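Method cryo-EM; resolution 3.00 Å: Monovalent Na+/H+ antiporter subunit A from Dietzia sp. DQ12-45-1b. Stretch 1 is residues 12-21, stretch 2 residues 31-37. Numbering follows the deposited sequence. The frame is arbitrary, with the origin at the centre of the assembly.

Stretch 1 (12-21) GIAAISPLLA
Stretch 2, residues 31-37: PLAAMLG

No hydrogen bond joins these two antiparallel helical stretches, and the closest atom pair across them sets an apolar carbon against a backbone oxygen: Ile13 CD1 lies 3.3 Å from Met35 O. The rest of the contact is side-chain packing; the whole contact buries 352 Å², both sides summed. Both stretches belong to one chain and to helices that extend beyond them; the axes approach to 11.0 Å, with 174° between their N-to-C directions. Register follows from two CA pairs, Ile13 CA to Leu32 CA at 7.3 Å and Leu20 CA to Pro31 CA at 8.3 Å.

Residues 12-21 are helical, with phi/psi mostly near -65/-35 and Ile16 at -93/-14. The helix is kinked where Pro18 N, which carries no hydrogen, and Leu19 N make no bond to the preceding turn. Hydrogen bonding resumes from Leu20 N to Ile16 O at 3.2 Å and from Ala21 N to Ser17 O at 2.9 Å. Ser17 has chi1 64° (p), which brings its OG within 3.0 Å of Ala14 O, to which it donates a hydrogen bond. Its CB instead meets the other stretch, 3.8 Å from Leu32 CD1.

In the second stretch Pro31, Leu32 and Ala33 have phi/psi near -60/-42; Ala34 shifts to -90/2 and Met35 to -114/-31. Leu36 N to Leu32 O is very short at 2.4 Å, whereas Gly37 N to Ala33 O is weak at 3.4 Å.

The CA-to-CB bond of Ile13 (chi1 m, chi2 t) points toward the other stretch, and the residue gives up the largest area, 96 Å². It touches three residues: its CG2 is 3.7 Å from Leu32 CD2, its CG1 is 3.6 Å from Met35 SD, and its CD1 is 4.0 Å from Leu36 CD1. Two turns further along, the CA-to-CB bond of Leu20 (m, t) also points toward the other stretch, and its CD1 reaches Pro31 CB at 3.9 Å, Met35 CE at 4.1 Å and Leu32 CD2 at 4.2 Å. Leu32 CD2 therefore packs against both Ile13 and Leu20.

The CA-to-CB bonds of Leu32 (m, t) and Leu36 (chi1 -158°, chi2 69°) run sideways, but their ends come nearer. That of Met35 points toward stretch 1, with chi1 -162°, chi2 -171° and chi3 -41°; this extended chain with a final turn places SD beside Ile13 and CE beside Leu20. The CA-to-CB bond of Pro31, its ring C-gamma exo, also points toward stretch 1. Ala15 and Leu19 lie on the surface, out of reach of the partner.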

# COMPACT_ATOMS: atom_id res chain seq x y z
N GLY B 12 -5.83 -39.82 13.05
CA GLY B 12 -5.32 -40.69 12.01
C GLY B 12 -6.42 -41.49 11.33
O GLY B 12 -6.29 -41.85 10.16
N ILE B 13 -7.50 -41.76 12.05
CA ILE B 13 -8.67 -42.38 11.42
C ILE B 13 -9.19 -41.49 10.30
O ILE B 13 -9.49 -41.97 9.20
CB ILE B 13 -9.76 -42.66 12.47
CG1 ILE B 13 -9.33 -43.81 13.38
CG2 ILE B 13 -11.08 -42.99 11.80
CD1 ILE B 13 -10.28 -44.06 14.52
N ALA B 14 -9.31 -40.19 10.56
CA ALA B 14 -9.74 -39.26 9.52
C ALA B 14 -8.70 -39.14 8.42
O ALA B 14 -9.05 -38.94 7.25
CB ALA B 14 -10.03 -37.89 10.13
N ALA B 15 -7.42 -39.24 8.77
CA ALA B 15 -6.37 -39.19 7.76
C ALA B 15 -6.45 -40.39 6.82
O ALA B 15 -6.18 -40.26 5.62
CB ALA B 15 -5.00 -39.12 8.42
N ILE B 16 -6.83 -41.56 7.34
CA ILE B 16 -6.85 -42.78 6.55
C ILE B 16 -8.20 -43.06 5.90
O ILE B 16 -8.28 -43.91 5.00
CB ILE B 16 -6.43 -43.99 7.40
CG1 ILE B 16 -5.76 -45.06 6.54
CG2 ILE B 16 -7.63 -44.58 8.13
CD1 ILE B 16 -5.35 -46.29 7.30
N SER B 17 -9.26 -42.38 6.33
CA SER B 17 -10.60 -42.65 5.81
C SER B 17 -10.76 -42.40 4.31
O SER B 17 -11.50 -43.14 3.66
CB SER B 17 -11.63 -41.83 6.59
OG SER B 17 -11.45 -40.45 6.40
N PRO B 18 -10.11 -41.39 3.71
CA PRO B 18 -10.21 -41.27 2.24
C PRO B 18 -9.59 -42.44 1.50
O PRO B 18 -10.11 -42.86 0.46
CB PRO B 18 -9.47 -39.96 1.95
CG PRO B 18 -9.55 -39.19 3.21
CD PRO B 18 -9.43 -40.22 4.29
N LEU B 19 -8.48 -42.99 2.01
CA LEU B 19 -7.89 -44.16 1.38
C LEU B 19 -8.84 -45.35 1.43
O LEU B 19 -8.99 -46.07 0.44
CB LEU B 19 -6.56 -44.50 2.06
CG LEU B 19 -6.09 -45.95 1.90
CD1 LEU B 19 -5.55 -46.19 0.50
CD2 LEU B 19 -5.05 -46.32 2.95
N LEU B 20 -9.49 -45.57 2.58
CA LEU B 20 -10.46 -46.65 2.67
C LEU B 20 -11.67 -46.39 1.78
O LEU B 20 -12.24 -47.33 1.22
CB LEU B 20 -10.90 -46.84 4.13
CG LEU B 20 -9.82 -47.32 5.10
CD1 LEU B 20 -10.44 -47.64 6.45
CD2 LEU B 20 -9.11 -48.53 4.53
N ALA B 21 -12.07 -45.13 1.64
CA ALA B 21 -13.21 -44.81 0.80
C ALA B 21 -12.90 -45.03 -0.67
O ALA B 21 -13.79 -45.38 -1.45
CB ALA B 21 -13.65 -43.37 1.04
N PRO B 31 -15.15 -50.48 8.38
CA PRO B 31 -13.95 -50.38 9.23
C PRO B 31 -14.00 -49.20 10.18
O PRO B 31 -13.72 -49.37 11.38
CB PRO B 31 -12.81 -50.25 8.21
CG PRO B 31 -13.33 -50.89 6.99
CD PRO B 31 -14.77 -50.50 6.95
N LEU B 32 -14.37 -48.02 9.69
CA LEU B 32 -14.43 -46.84 10.55
C LEU B 32 -15.40 -47.05 11.71
O LEU B 32 -15.10 -46.69 12.85
CB LEU B 32 -14.83 -45.62 9.73
CG LEU B 32 -13.90 -45.32 8.55
CD1 LEU B 32 -14.42 -44.14 7.74
CD2 LEU B 32 -12.50 -45.05 9.04
N ALA B 33 -16.56 -47.65 11.44
CA ALA B 33 -17.49 -47.98 12.52
C ALA B 33 -16.83 -48.88 13.55
O ALA B 33 -17.07 -48.74 14.75
CB ALA B 33 -18.75 -48.63 11.96
N ALA B 34 -16.01 -49.82 13.10
CA ALA B 34 -15.26 -50.70 13.99
C ALA B 34 -13.90 -50.14 14.35
O ALA B 34 -13.14 -50.80 15.06
CB ALA B 34 -15.10 -52.08 13.36
N MET B 35 -13.57 -48.94 13.88
CA MET B 35 -12.33 -48.26 14.25
C MET B 35 -12.56 -46.99 15.04
O MET B 35 -11.73 -46.64 15.88
CB MET B 35 -11.52 -47.93 12.99
CG MET B 35 -10.06 -47.62 13.24
SD MET B 35 -9.26 -46.98 11.75
CE MET B 35 -9.97 -48.04 10.50
N LEU B 36 -13.67 -46.30 14.79
CA LEU B 36 -14.07 -45.14 15.58
C LEU B 36 -14.84 -45.52 16.83
O LEU B 36 -14.90 -44.72 17.77
CB LEU B 36 -14.92 -44.21 14.73
CG LEU B 36 -15.02 -42.74 15.13
CD1 LEU B 36 -13.69 -42.04 14.92
CD2 LEU B 36 -16.12 -42.09 14.32
N GLY B 37 -15.42 -46.72 16.86
CA GLY B 37 -16.12 -47.19 18.04
C GLY B 37 -15.20 -47.97 18.95
O GLY B 37 -15.24 -47.81 20.17